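Local atomic coordinates of arabinan endo-1,5-alpha-l-arabinosidase A (Cellvibrio cellulosa, PDB entry 1GYH), a protein that cleaves alpha-1,5-arabinofuranosyl bonds of linear arabinan from plant cell walls, releasing almost exclusively arabinotriose. Residues A[195-200]-A[265-270]; A[271-276]-A[289-294]; A[110-115]-A[159-164]; A[78-83]-A[93-98]. All coordinates share one frame; numbering follows the deposited sequence. Where two conformers were deposited one is given.

Contact 1: residues A[195-200]-A[265-270]; sequences FILRKG and AYTWDG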
loop_
_atom_site.group_PDB
_atom_site.type_symbol
_atom_site.label_atom_id
_atom_site.label_comp_id
_atom_site.label_asym_id
_atom_site.label_seq_id
_atom_site.Cartn_x
_atom_site.Cartn_y
_atom_site.Cartn_z
ATOM N N PHE A 195 4.241 -2.900 3.464
ATOM C CA PHE A 195 4.910 -2.887 2.162
ATOM C C PHE A 195 6.296 -3.481 2.355
ATOM O O PHE A 195 6.975 -3.105 3.309
ATOM C CB PHE A 195 4.982 -1.473 1.557
ATOM C CG PHE A 195 5.432 -1.487 0.114
ATOM C CD1 PHE A 195 6.799 -1.557 -0.215
ATOM C CD2 PHE A 195 4.504 -1.550 -0.909
ATOM C CE1 PHE A 195 7.207 -1.624 -1.546
ATOM C CE2 PHE A 195 4.881 -1.597 -2.224
ATOM C CZ PHE A 195 6.250 -1.627 -2.563
ATOM N N ILE A 196 6.670 -4.448 1.516
ATOM C CA ILE A 196 7.978 -5.086 1.634
ATOM C C ILE A 196 8.932 -4.736 0.472
ATOM O O ILE A 196 8.581 -4.864 -0.705
ATOM C CB ILE A 196 7.824 -6.576 1.779
ATOM C CG1 ILE A 196 6.922 -6.893 3.010
ATOM C CG2 ILE A 196 9.227 -7.263 1.922
ATOM C CD1 ILE A 196 6.427 -8.298 3.123
ATOM N N LEU A 197 10.151 -4.328 0.836
ATOM C CA LEU A 197 11.217 -4.068 -0.154
ATOM C C LEU A 197 12.443 -4.923 0.163
ATOM O O LEU A 197 12.926 -4.943 1.276
ATOM C CB LEU A 197 11.607 -2.583 -0.185
ATOM C CG LEU A 197 12.743 -2.162 -1.185
ATOM C CD1 LEU A 197 12.199 -2.045 -2.559
ATOM C CD2 LEU A 197 13.407 -0.825 -0.749
ATOM N N ARG A 198 12.943 -5.634 -0.840
ATOM C CA ARG A 198 14.221 -6.362 -0.735
ATOM C C ARG A 198 15.341 -5.389 -0.953
ATOM O O ARG A 198 15.348 -4.687 -1.948
ATOM C CB ARG A 198 14.288 -7.464 -1.799
ATOM C CG ARG A 198 15.568 -8.331 -1.734
ATOM C CD ARG A 198 15.751 -9.109 -0.450
ATOM N NE ARG A 198 17.018 -9.852 -0.547
ATOM C CZ ARG A 198 17.171 -10.936 -1.271
ATOM N NH1 ARG A 198 16.123 -11.477 -1.886
ATOM N NH2 ARG A 198 18.377 -11.498 -1.379
ATOM N N LYS A 199 16.285 -5.338 -0.015
ATOM C CA LYS A 199 17.533 -4.539 -0.159
ATOM C C LYS A 199 18.717 -5.262 0.503
ATOM O O LYS A 199 18.694 -5.565 1.711
ATOM C CB LYS A 199 17.314 -3.142 0.432
ATOM C CG LYS A 199 18.581 -2.257 0.520
ATOM C CD LYS A 199 18.900 -1.577 -0.803
ATOM C CE LYS A 199 20.209 -0.773 -0.711
ATOM N NZ LYS A 199 20.304 0.124 -1.926
ATOM N N GLY A 200 19.776 -5.516 -0.275
ATOM C CA GLY A 200 20.903 -6.307 0.219
ATOM C C GLY A 200 20.482 -7.682 0.709
ATOM O O GLY A 200 19.798 -8.422 -0.003
ATOM N N ALA A 265 7.676 1.689 -1.892
ATOM C CA ALA A 265 9.149 1.876 -1.957
ATOM C C ALA A 265 9.668 1.083 -3.153
ATOM O O ALA A 265 9.156 -0.008 -3.459
ATOM C CB ALA A 265 9.819 1.432 -0.681
ATOM N N TYR A 266 10.635 1.664 -3.862
ATOM C CA TYR A 266 11.095 1.127 -5.119
ATOM C C TYR A 266 12.570 1.407 -5.343
ATOM O O TYR A 266 13.134 2.379 -4.798
ATOM C CB TYR A 266 10.326 1.746 -6.293
ATOM C CG TYR A 266 8.812 1.573 -6.154
ATOM C CD1 TYR A 266 8.198 0.409 -6.577
ATOM C CD2 TYR A 266 8.032 2.569 -5.584
ATOM C CE1 TYR A 266 6.814 0.240 -6.471
ATOM C CE2 TYR A 266 6.637 2.420 -5.455
ATOM C CZ TYR A 266 6.037 1.253 -5.907
ATOM O OH TYR A 266 4.673 1.077 -5.816
ATOM N N THR A 267 13.159 0.508 -6.121
ATOM C CA THR A 267 14.490 0.666 -6.667
ATOM C C THR A 267 14.348 0.882 -8.167
ATOM O O THR A 267 13.893 0.008 -8.886
ATOM C CB THR A 267 15.333 -0.581 -6.321
ATOM O OG1 THR A 267 15.507 -0.702 -4.893
ATOM C CG2 THR A 267 16.783 -0.433 -6.894
ATOM N N TRP A 268 14.739 2.072 -8.625
ATOM C CA TRP A 268 14.736 2.465 -10.033
ATOM C C TRP A 268 16.160 2.906 -10.452
ATOM O O TRP A 268 16.708 3.851 -9.872
ATOM C CB TRP A 268 13.810 3.663 -10.236
ATOM C CG TRP A 268 12.311 3.386 -9.914
ATOM C CD1 TRP A 268 11.571 2.307 -10.283
ATOM C CD2 TRP A 268 11.417 4.252 -9.203
ATOM N NE1 TRP A 268 10.271 2.441 -9.834
ATOM C CE2 TRP A 268 10.156 3.624 -9.170
ATOM C CE3 TRP A 268 11.553 5.512 -8.605
ATOM C CZ2 TRP A 268 9.047 4.203 -8.557
ATOM C CZ3 TRP A 268 10.446 6.087 -7.986
ATOM C CH2 TRP A 268 9.218 5.418 -7.960
ATOM N N ASP A 269 16.736 2.219 -11.441
ATOM C CA ASP A 269 18.035 2.622 -12.014
ATOM C C ASP A 269 19.096 2.845 -10.925
ATOM O O ASP A 269 19.812 3.858 -10.949
ATOM C CB ASP A 269 17.897 3.897 -12.842
ATOM C CG ASP A 269 16.806 3.800 -13.863
ATOM O OD1 ASP A 269 16.692 2.779 -14.587
ATOM O OD2 ASP A 269 15.984 4.711 -14.005
ATOM N N GLY A 270 19.149 1.926 -9.959
ATOM C CA GLY A 270 20.259 1.849 -9.005
ATOM C C GLY A 270 20.143 2.788 -7.821
ATOM O O GLY A 270 21.093 2.931 -7.051
HETATM O O HOH W 1 15.626 -3.329 -4.273
#
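T267 OG1 is gripped by two partners. A water donates to it over 2.7 Å between the water O and OG1, and D272 OD1 lies within hydrogen-bonding range on the neighbouring strand. The same water also donates to R198 O, at 2.7 Å from the water O. It is therefore a polar bridge between segments that share no direct hydrogen bond. The two strands approach to 7.4 Å, with their directions 33° apart, too far for sheet pairing. They belong to strands 191-199 and 257-268, each the first strand of a blade in the five-bladed beta-propeller. The contact thus joins two adjacent blades through side chains. F195 and L197 share the packing against A265. F195 CG is anti to the backbone N (chi1 -169°), which sends the ring toward A265. The backbone N of A265 lies over one ring face, 3.4 Å from F195 CE1. F195 CE1 also comes to 3.2 Å from A265 O. Beyond A265, the edge of the F195 ring turns to the face of Y266 in a T-shaped pair, centroids 5.9 Å apart and planes at 64°. The Y266 hydroxyl bonds elsewhere, to the backbone N of M12. L197 enters alongside with its two methyls divided. CD2 meets A265 CB at 4.2 Å, while CD1 sits 3.8 Å from A265 O and reaches on toward Y266 CA and T267 OG1.

Contact 2: residues A[271-276]-A[289-294]; sequences KDYLVL and LKILNL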
loop_
_atom_site.group_PDB
_atom_site.type_symbol
_atom_site.label_atom_id
_atom_site.label_comp_id
_atom_site.label_asym_id
_atom_site.label_seq_id
_atom_site.Cartn_x
_atom_site.Cartn_y
_atom_site.Cartn_z
ATOM N N LYS A 271 18.968 3.397 -7.631
ATOM C CA LYS A 271 18.730 4.251 -6.456
ATOM C C LYS A 271 17.359 3.934 -5.845
ATOM O O LYS A 271 16.480 3.416 -6.528
ATOM C CB LYS A 271 18.760 5.709 -6.855
ATOM C CG LYS A 271 20.146 6.204 -7.203
ATOM C CD LYS A 271 20.072 7.539 -7.921
ATOM C CE LYS A 271 19.601 8.667 -6.971
ATOM N NZ LYS A 271 20.485 8.798 -5.777
ATOM N N ASP A 272 17.169 4.282 -4.580
ATOM C CA ASP A 272 15.952 3.864 -3.880
ATOM C C ASP A 272 15.073 5.056 -3.501
ATOM O O ASP A 272 15.591 6.156 -3.203
ATOM C CB ASP A 272 16.319 3.089 -2.637
ATOM C CG ASP A 272 17.312 1.946 -2.909
ATOM O OD1 ASP A 272 17.174 1.181 -3.906
ATOM O OD2 ASP A 272 18.255 1.737 -2.104
ATOM N N TYR A 273 13.751 4.806 -3.465
ATOM C CA TYR A 273 12.746 5.857 -3.317
ATOM C C TYR A 273 11.605 5.389 -2.401
ATOM O O TYR A 273 11.163 4.252 -2.446
ATOM C CB TYR A 273 12.207 6.285 -4.682
ATOM C CG TYR A 273 13.293 6.845 -5.641
ATOM C CD1 TYR A 273 14.025 5.984 -6.454
ATOM C CD2 TYR A 273 13.558 8.219 -5.733
ATOM C CE1 TYR A 273 15.014 6.464 -7.328
ATOM C CE2 TYR A 273 14.549 8.727 -6.610
ATOM C CZ TYR A 273 15.252 7.833 -7.413
ATOM O OH TYR A 273 16.196 8.269 -8.319
ATOM N N LEU A 274 11.184 6.283 -1.542
ATOM C CA LEU A 274 10.019 6.110 -0.666
ATOM C C LEU A 274 8.854 6.981 -1.248
ATOM O O LEU A 274 9.060 8.152 -1.552
ATOM C CB LEU A 274 10.376 6.611 0.728
ATOM C CG LEU A 274 9.278 6.388 1.800
ATOM C CD1 LEU A 274 9.125 4.972 2.152
ATOM C CD2 LEU A 274 9.578 7.183 3.049
ATOM N N VAL A 275 7.662 6.395 -1.389
ATOM C CA VAL A 275 6.481 7.038 -2.047
ATOM C C VAL A 275 5.339 7.006 -1.001
ATOM O O VAL A 275 5.039 5.960 -0.453
ATOM C CB VAL A 275 6.080 6.295 -3.334
ATOM C CG1 VAL A 275 4.901 6.969 -4.092
ATOM C CG2 VAL A 275 7.252 6.258 -4.308
ATOM N N LEU A 276 4.757 8.150 -0.696
ATOM C CA LEU A 276 3.742 8.236 0.373
ATOM C C LEU A 276 2.783 9.422 0.187
ATOM O O LEU A 276 2.987 10.272 -0.694
ATOM C CB LEU A 276 4.428 8.339 1.746
ATOM C CG LEU A 276 5.382 9.500 2.064
ATOM C CD1 LEU A 276 4.616 10.796 2.276
ATOM C CD2 LEU A 276 6.144 9.219 3.323
ATOM N N LEU A 289 0.859 13.812 -2.805
ATOM C CA LEU A 289 1.953 12.915 -3.165
ATOM C C LEU A 289 3.310 13.447 -2.696
ATOM O O LEU A 289 3.631 14.630 -2.883
ATOM C CB LEU A 289 2.015 12.752 -4.676
ATOM C CG LEU A 289 3.192 11.874 -5.168
ATOM C CD1 LEU A 289 3.015 10.445 -4.733
ATOM C CD2 LEU A 289 3.281 11.963 -6.643
ATOM N N LYS A 290 4.115 12.555 -2.123
ATOM C CA LYS A 290 5.509 12.879 -1.791
ATOM C C LYS A 290 6.411 11.681 -2.188
ATOM O O LYS A 290 6.084 10.533 -1.909
ATOM C CB LYS A 290 5.691 13.274 -0.325
ATOM C CG LYS A 290 5.060 14.534 0.107
ATOM C CD LYS A 290 5.561 15.820 -0.579
ATOM C CE LYS A 290 4.614 16.986 -0.355
ATOM N NZ LYS A 290 5.076 18.303 -0.907
ATOM N N ILE A 291 7.492 11.975 -2.915
ATOM C CA ILE A 291 8.546 11.002 -3.251
ATOM C C ILE A 291 9.851 11.523 -2.612
ATOM O O ILE A 291 10.229 12.687 -2.815
ATOM C CB ILE A 291 8.729 10.887 -4.778
ATOM C CG1 ILE A 291 7.409 10.508 -5.446
ATOM C CG2 ILE A 291 9.857 9.872 -5.105
ATOM C CD1 ILE A 291 7.453 10.360 -6.914
ATOM N N LEU A 292 10.471 10.692 -1.778
ATOM C CA LEU A 292 11.676 11.034 -1.025
ATOM C C LEU A 292 12.801 10.079 -1.394
ATOM O O LEU A 292 12.548 8.900 -1.703
ATOM C CB LEU A 292 11.465 10.921 0.486
ATOM C CG LEU A 292 10.435 11.885 1.137
ATOM C CD1 LEU A 292 9.129 11.302 0.970
ATOM C CD2 LEU A 292 10.703 12.052 2.653
ATOM N N ASN A 293 14.036 10.583 -1.367
ATOM C CA ASN A 293 15.212 9.711 -1.581
ATOM C C ASN A 293 15.440 8.854 -0.348
ATOM O O ASN A 293 15.461 9.337 0.776
ATOM C CB ASN A 293 16.462 10.550 -1.946
ATOM C CG ASN A 293 16.267 11.354 -3.226
ATOM O OD1 ASN A 293 16.167 10.780 -4.324
ATOM N ND2 ASN A 293 16.168 12.703 -3.092
ATOM N N LEU A 294 15.569 7.553 -0.565
ATOM C CA LEU A 294 15.715 6.584 0.490
ATOM C C LEU A 294 17.208 6.232 0.625
ATOM O O LEU A 294 17.803 5.639 -0.304
ATOM C CB LEU A 294 14.877 5.339 0.160
ATOM C CG LEU A 294 14.624 4.253 1.217
ATOM C CD1 LEU A 294 14.091 4.803 2.521
ATOM C CD2 LEU A 294 13.619 3.225 0.603
HETATM O O HOH W 2 17.238 8.254 -4.332
HETATM O O HOH W 3 19.297 5.249 -2.600
#
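The Y273 ring has a water over one face, offset toward the rim. The N293 amide lies side by side with the ring, planes 54° apart, and its OD1 comes obliquely to 3.5 Å from Y273 CE2. I291 CG2 also approaches obliquely, 4.1 Å from Y273 CD2. The W268 ring, from the preceding strand, meets the Y273 ring too. The water near the ring donates to both N293 OD1, at 2.7 Å from its O, and D272 O. It thus links the amide oxygen to the backbone of the neighbouring strand. A second water links D272 N to L294 O. V275 lies on the same sheet face as Y273 and I291, and its CG1 touches L289 CD1 at 4.0 Å. L274, L276, K290 and L292 occupy the other face. L276 has its CG in the crowded position between N and C (chi1 60°), which brings CD1 to 3.7 Å from K290 CB. The K290 ammonium leads away to carbonyls including Y312 O. Five backbone bonds join the strands. L274 and L292 exchange two that lie in the carbonyl planes, while L276 and K290 exchange two nearly along the C=O axes. The fifth, L294 N to D272 O at 3.0 Å, comes from above the carbonyl plane. This antiparallel ladder belongs to a beta hairpin, the second and third strands of a propeller blade.

Contact 3: residues A[110-115]-A[159-164]; sequences EDKGIV and DLTRPA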
loop_
_atom_site.group_PDB
_atom_site.type_symbol
_atom_site.label_atom_id
_atom_site.label_comp_id
_atom_site.label_asym_id
_atom_site.label_seq_id
_atom_site.Cartn_x
_atom_site.Cartn_y
_atom_site.Cartn_z
ATOM N N GLU A 110 -9.066 -6.136 -17.210
ATOM C CA GLU A 110 -9.907 -7.312 -17.111
ATOM C C GLU A 110 -9.907 -7.835 -15.688
ATOM O O GLU A 110 -8.901 -8.326 -15.178
ATOM C CB GLU A 110 -9.450 -8.392 -18.111
ATOM C CG GLU A 110 -9.301 -7.841 -19.527
ATOM C CD GLU A 110 -9.122 -8.892 -20.602
ATOM O OE1 GLU A 110 -9.012 -10.100 -20.287
ATOM O OE2 GLU A 110 -9.105 -8.495 -21.776
ATOM N N ASP A 111 -11.060 -7.753 -15.033
ATOM C CA ASP A 111 -11.152 -8.140 -13.617
ATOM C C ASP A 111 -11.115 -9.655 -13.508
ATOM O O ASP A 111 -11.755 -10.347 -14.276
ATOM C CB ASP A 111 -12.458 -7.620 -12.995
ATOM C CG ASP A 111 -12.496 -7.771 -11.494
ATOM O OD1 ASP A 111 -11.424 -7.699 -10.830
ATOM O OD2 ASP A 111 -13.565 -7.943 -10.884
ATOM N N LYS A 112 -10.381 -10.139 -12.526
ATOM C CA LYS A 112 -10.228 -11.546 -12.247
ATOM C C LYS A 112 -10.919 -11.945 -10.928
ATOM O O LYS A 112 -10.898 -13.119 -10.535
ATOM C CB LYS A 112 -8.717 -11.876 -12.214
ATOM C CG LYS A 112 -7.951 -11.448 -13.504
ATOM C CD LYS A 112 -8.475 -12.122 -14.736
ATOM C CE LYS A 112 -7.750 -11.673 -15.992
ATOM N NZ LYS A 112 -8.184 -12.417 -17.190
ATOM N N GLY A 113 -11.540 -10.965 -10.241
ATOM C CA GLY A 113 -12.326 -11.239 -9.036
ATOM C C GLY A 113 -11.555 -11.237 -7.709
ATOM O O GLY A 113 -10.467 -10.642 -7.561
ATOM N N ILE A 114 -12.139 -11.911 -6.723
ATOM C CA ILE A 114 -11.703 -11.847 -5.366
ATOM C C ILE A 114 -10.536 -12.790 -5.091
ATOM O O ILE A 114 -10.647 -14.000 -5.278
ATOM C CB ILE A 114 -12.878 -12.179 -4.403
ATOM C CG1 ILE A 114 -13.987 -11.098 -4.546
ATOM C CG2 ILE A 114 -12.363 -12.320 -2.998
ATOM C CD1 ILE A 114 -15.278 -11.505 -3.835
ATOM N N VAL A 115 -9.442 -12.202 -4.622
ATOM C CA VAL A 115 -8.255 -12.938 -4.180
ATOM C C VAL A 115 -8.473 -13.465 -2.766
ATOM O O VAL A 115 -8.287 -14.634 -2.488
ATOM C CB VAL A 115 -6.998 -12.041 -4.202
ATOM C CG1 VAL A 115 -5.760 -12.820 -3.766
ATOM C CG2 VAL A 115 -6.759 -11.398 -5.614
ATOM N N ASP A 159 -1.105 -18.149 -11.176
ATOM C CA ASP A 159 -1.565 -16.975 -11.973
ATOM C C ASP A 159 -1.679 -15.691 -11.189
ATOM O O ASP A 159 -2.145 -14.695 -11.751
ATOM C CB ASP A 159 -2.928 -17.088 -12.731
ATOM C CG ASP A 159 -3.290 -18.510 -13.121
ATOM O OD1 ASP A 159 -2.632 -18.935 -14.077
ATOM O OD2 ASP A 159 -4.164 -19.276 -12.629
ATOM N N LEU A 160 -1.292 -15.724 -9.922
ATOM C CA LEU A 160 -1.355 -14.577 -9.004
ATOM C C LEU A 160 -2.788 -14.029 -8.736
ATOM O O LEU A 160 -2.950 -12.850 -8.349
ATOM C CB LEU A 160 -0.444 -13.436 -9.444
ATOM C CG LEU A 160 0.967 -13.801 -9.914
ATOM C CD1 LEU A 160 1.730 -12.548 -10.258
ATOM C CD2 LEU A 160 1.720 -14.577 -8.915
ATOM N N THR A 161 -3.801 -14.877 -8.876
ATOM C CA THR A 161 -5.192 -14.417 -8.637
ATOM C C THR A 161 -5.875 -14.965 -7.382
ATOM O O THR A 161 -6.934 -14.463 -7.018
ATOM C CB THR A 161 -6.085 -14.714 -9.863
ATOM O OG1 THR A 161 -6.171 -16.126 -10.063
ATOM C CG2 THR A 161 -5.464 -14.150 -11.159
ATOM N N ARG A 162 -5.303 -16.002 -6.766
ATOM C CA ARG A 162 -5.857 -16.600 -5.560
ATOM C C ARG A 162 -4.736 -17.168 -4.678
ATOM O O ARG A 162 -3.619 -17.397 -5.171
ATOM C CB ARG A 162 -6.841 -17.747 -5.911
ATOM C CG ARG A 162 -8.389 -17.298 -5.874
ATOM C CD ARG A 162 -8.878 -17.218 -7.194
ATOM N NE ARG A 162 -10.254 -16.798 -7.499
ATOM C CZ ARG A 162 -10.580 -15.642 -8.078
ATOM N NH1 ARG A 162 -9.666 -14.671 -8.211
ATOM N NH2 ARG A 162 -11.839 -15.420 -8.490
ATOM N N PRO A 163 -5.034 -17.461 -3.408
ATOM C CA PRO A 163 -4.058 -18.176 -2.553
ATOM C C PRO A 163 -3.637 -19.509 -3.185
ATOM O O PRO A 163 -4.495 -20.205 -3.755
ATOM C CB PRO A 163 -4.825 -18.414 -1.247
ATOM C CG PRO A 163 -5.917 -17.310 -1.248
ATOM C CD PRO A 163 -6.294 -17.162 -2.688
ATOM N N ALA A 164 -2.337 -19.836 -3.141
ATOM C CA ALA A 164 -1.869 -21.155 -3.545
ATOM C C ALA A 164 -2.558 -22.190 -2.663
ATOM O O ALA A 164 -2.861 -21.890 -1.518
ATOM C CB ALA A 164 -0.333 -21.262 -3.393
#
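The R162 guanidinium lies flat beneath one carbonyl and edge-on to another. This contact joins two successive blades of the beta-propeller. Strand 110-118 closes one blade, and the loop holding 159-164 connects strands 151-155 and 169-173 of the next. I114 O sits 3.1 Å above the guanidinium plane of R162, over its centre. It is not hydrogen-bonded to NH1, because the angle is poor. K112 O lies at the edge, near the plane. R162 NH1 gives it a bond of 3.1 Å, and NH2 adds a weak one. NH1 also bonds back to T161 O at 3.0 Å, on a straighter path (161° at the hydrogen). T161 is the residue just before R162; the bend at chi2 brings the guanidinium back to it. Three carbonyl oxygens surround the cation, and they would be expected to stabilise its charge. G113 has no side chain to crowd the guanidinium, and its positive phi of 88° turns the chain between K112 O and I114 O. To one side, the T161 methyl CG2 meets K112 CB at 4.1 Å, tip against root. N157 OD1 holds the T161 and R162 backbone nitrogens. On the buried side, V115 packs against the loop backbone, with its CG2 3.4 Å from T161 O. V115 CA also makes a CH...O contact to T161 O. At the far end, the ring carbon CD of P163 comes to 3.2 Å from V115 O.

Contact 4: residues A[78-83]-A[93-98]; sequences LYYSVS and GVTVNK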
loop_
_atom_site.group_PDB
_atom_site.type_symbol
_atom_site.label_atom_id
_atom_site.label_comp_id
_atom_site.label_asym_id
_atom_site.label_seq_id
_atom_site.Cartn_x
_atom_site.Cartn_y
_atom_site.Cartn_z
ATOM N N LEU A 78 -3.050 -5.193 -11.068
ATOM C CA LEU A 78 -3.472 -4.115 -10.202
ATOM C C LEU A 78 -4.417 -4.712 -9.151
ATOM O O LEU A 78 -5.555 -5.051 -9.458
ATOM C CB LEU A 78 -4.175 -3.044 -11.030
ATOM C CG LEU A 78 -4.852 -1.909 -10.241
ATOM C CD1 LEU A 78 -3.761 -1.181 -9.408
ATOM C CD2 LEU A 78 -5.607 -0.901 -11.111
ATOM N N TYR A 79 -3.916 -4.840 -7.935
ATOM C CA TYR A 79 -4.680 -5.273 -6.769
ATOM C C TYR A 79 -5.381 -4.065 -6.152
ATOM O O TYR A 79 -4.874 -2.967 -6.226
ATOM C CB TYR A 79 -3.770 -5.968 -5.750
ATOM C CG TYR A 79 -3.110 -7.180 -6.357
ATOM C CD1 TYR A 79 -1.942 -7.051 -7.149
ATOM C CD2 TYR A 79 -3.666 -8.446 -6.204
ATOM C CE1 TYR A 79 -1.362 -8.176 -7.734
ATOM C CE2 TYR A 79 -3.100 -9.562 -6.801
ATOM C CZ TYR A 79 -1.940 -9.427 -7.536
ATOM O OH TYR A 79 -1.412 -10.534 -8.120
ATOM N N TYR A 80 -6.570 -4.280 -5.565
ATOM C CA TYR A 80 -7.413 -3.179 -5.098
ATOM C C TYR A 80 -8.322 -3.733 -3.989
ATOM O O TYR A 80 -8.544 -4.951 -3.920
ATOM C CB TYR A 80 -8.251 -2.568 -6.266
ATOM C CG TYR A 80 -9.199 -3.566 -6.937
ATOM C CD1 TYR A 80 -10.457 -3.820 -6.390
ATOM C CD2 TYR A 80 -8.799 -4.323 -8.061
ATOM C CE1 TYR A 80 -11.318 -4.747 -6.944
ATOM C CE2 TYR A 80 -9.640 -5.276 -8.635
ATOM C CZ TYR A 80 -10.923 -5.487 -8.066
ATOM O OH TYR A 80 -11.813 -6.404 -8.581
ATOM N N SER A 81 -8.825 -2.832 -3.133
ATOM C CA SER A 81 -9.616 -3.198 -1.943
ATOM C C SER A 81 -11.048 -2.634 -2.064
ATOM O O SER A 81 -11.243 -1.478 -2.423
ATOM C CB SER A 81 -8.958 -2.664 -0.654
ATOM O OG SER A 81 -7.539 -2.860 -0.655
ATOM N N VAL A 82 -12.021 -3.490 -1.797
ATOM C CA VAL A 82 -13.448 -3.116 -1.599
ATOM C C VAL A 82 -13.741 -3.249 -0.097
ATOM O O VAL A 82 -13.505 -4.284 0.515
ATOM C CB VAL A 82 -14.341 -4.056 -2.405
ATOM C CG1 VAL A 82 -15.809 -3.920 -1.977
ATOM C CG2 VAL A 82 -14.202 -3.807 -3.903
ATOM N N SER A 83 -14.255 -2.196 0.522
ATOM C CA SER A 83 -14.466 -2.222 1.957
ATOM C C SER A 83 -15.588 -1.292 2.414
ATOM O O SER A 83 -16.366 -0.787 1.598
ATOM C CB SER A 83 -13.155 -1.847 2.656
ATOM O OG SER A 83 -13.161 -2.195 4.037
ATOM N N GLY A 93 -9.377 -7.619 -4.626
ATOM C CA GLY A 93 -9.511 -8.084 -5.978
ATOM C C GLY A 93 -8.248 -7.834 -6.815
ATOM O O GLY A 93 -7.340 -7.140 -6.379
ATOM N N VAL A 94 -8.222 -8.389 -8.008
ATOM C CA VAL A 94 -7.166 -8.050 -8.968
ATOM C C VAL A 94 -7.686 -7.947 -10.392
ATOM O O VAL A 94 -8.460 -8.794 -10.845
ATOM C CB VAL A 94 -5.961 -9.040 -8.844
ATOM C CG1 VAL A 94 -6.327 -10.426 -9.219
ATOM C CG2 VAL A 94 -4.758 -8.540 -9.675
ATOM N N THR A 95 -7.285 -6.871 -11.072
ATOM C CA THR A 95 -7.563 -6.674 -12.477
ATOM C C THR A 95 -6.247 -6.507 -13.270
ATOM O O THR A 95 -5.293 -5.935 -12.781
ATOM C CB THR A 95 -8.569 -5.482 -12.665
ATOM O OG1 THR A 95 -8.896 -5.283 -14.048
ATOM C CG2 THR A 95 -7.998 -4.159 -12.167
ATOM N N VAL A 96 -6.234 -7.019 -14.485
ATOM C CA VAL A 96 -5.021 -7.192 -15.298
ATOM C C VAL A 96 -5.150 -6.509 -16.636
ATOM O O VAL A 96 -6.216 -6.520 -17.239
ATOM C CB VAL A 96 -4.744 -8.679 -15.493
ATOM C CG1 VAL A 96 -3.369 -8.911 -16.148
ATOM C CG2 VAL A 96 -4.766 -9.370 -14.152
ATOM N N ASN A 97 -4.056 -5.906 -17.092
ATOM C CA ASN A 97 -3.978 -5.236 -18.386
ATOM C C ASN A 97 -2.644 -5.639 -19.077
ATOM O O ASN A 97 -1.637 -5.919 -18.395
ATOM C CB ASN A 97 -4.001 -3.728 -18.159
ATOM C CG ASN A 97 -4.512 -2.945 -19.365
ATOM O OD1 ASN A 97 -4.324 -3.339 -20.518
ATOM N ND2 ASN A 97 -5.148 -1.812 -19.096
ATOM N N LYS A 98 -2.652 -5.632 -20.399
ATOM C CA LYS A 98 -1.437 -5.801 -21.215
ATOM C C LYS A 98 -0.540 -4.565 -21.265
ATOM O O LYS A 98 0.653 -4.682 -21.541
ATOM C CB LYS A 98 -1.801 -6.148 -22.661
ATOM C CG LYS A 98 -2.599 -7.446 -22.898
ATOM C CD LYS A 98 -3.227 -7.425 -24.307
ATOM C CE LYS A 98 -4.088 -8.627 -24.713
ATOM N NZ LYS A 98 -4.691 -8.498 -26.163
#
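Strands 78-82 and 93-97 run antiparallel, their directions 146° apart, and four backbone bonds tie them. L78 and T95 exchange two of these, and Y80 and G93 exchange the other two. L78 N to T95 O (2.9 Å) and G93 N to Y80 O run nearly along the C=O axes, while T95 N to L78 O and Y80 N to G93 O reach the oxygen from above the carbonyl plane. Y79 and V94 form the non-hydrogen-bonded pair between them, on one face of the sheet. V94 CG2 lies over the centre of the Y79 ring, 3.5 Å from its centroid, in a CH-pi contact. The two side chains run side by side, and V94 CB touches the ring rim at CD2, also at 3.5 Å. This beta hairpin supplies the second and third strands of a propeller blade, between strands 63-72 and 110-118. On the other face, Y80 holds its CG in the crowded position between N and C (chi1 60°), so the ring folds over the opposite strand at G93. G93 CA is 3.9 Å from the ring centroid, over the face. G93 has no side chain, and the ring lies directly on its backbone. T95 N sits at the ring edge, in plane, 3.7 Å from Y80 CE2. The hydroxyls find partners outside, Y79 at L160 O and Y80 at D111 OD1. T95 CG2 lies beside L78, 4.1 Å from its CB.

How the contacts relate
Contacts 1 and 2 touch, with centres 10 Å apart, because strands 257-268 and 271-280 are neighbours in one blade. D272 ties them: its OD2 forms a salt bridge of 2.6 Å with K199 NZ. Contacts 3 and 4 also touch, with centres 9 Å apart, because strands 90-97 and 110-118 are neighbours in another blade; 159-164 comes from the blade after it. D111 OD1 lies 2.6 Å from Y80 OH, and L160 O lies 2.8 Å from Y79 OH. The centres of contacts 2 and 3 are 29 Å apart. The F195 and Y80 side chains each lie about 10 Å from that of D9, the probable proton acceptor. Those of F195 and L276 are about 7 Å from H262, a likely calcium ligand.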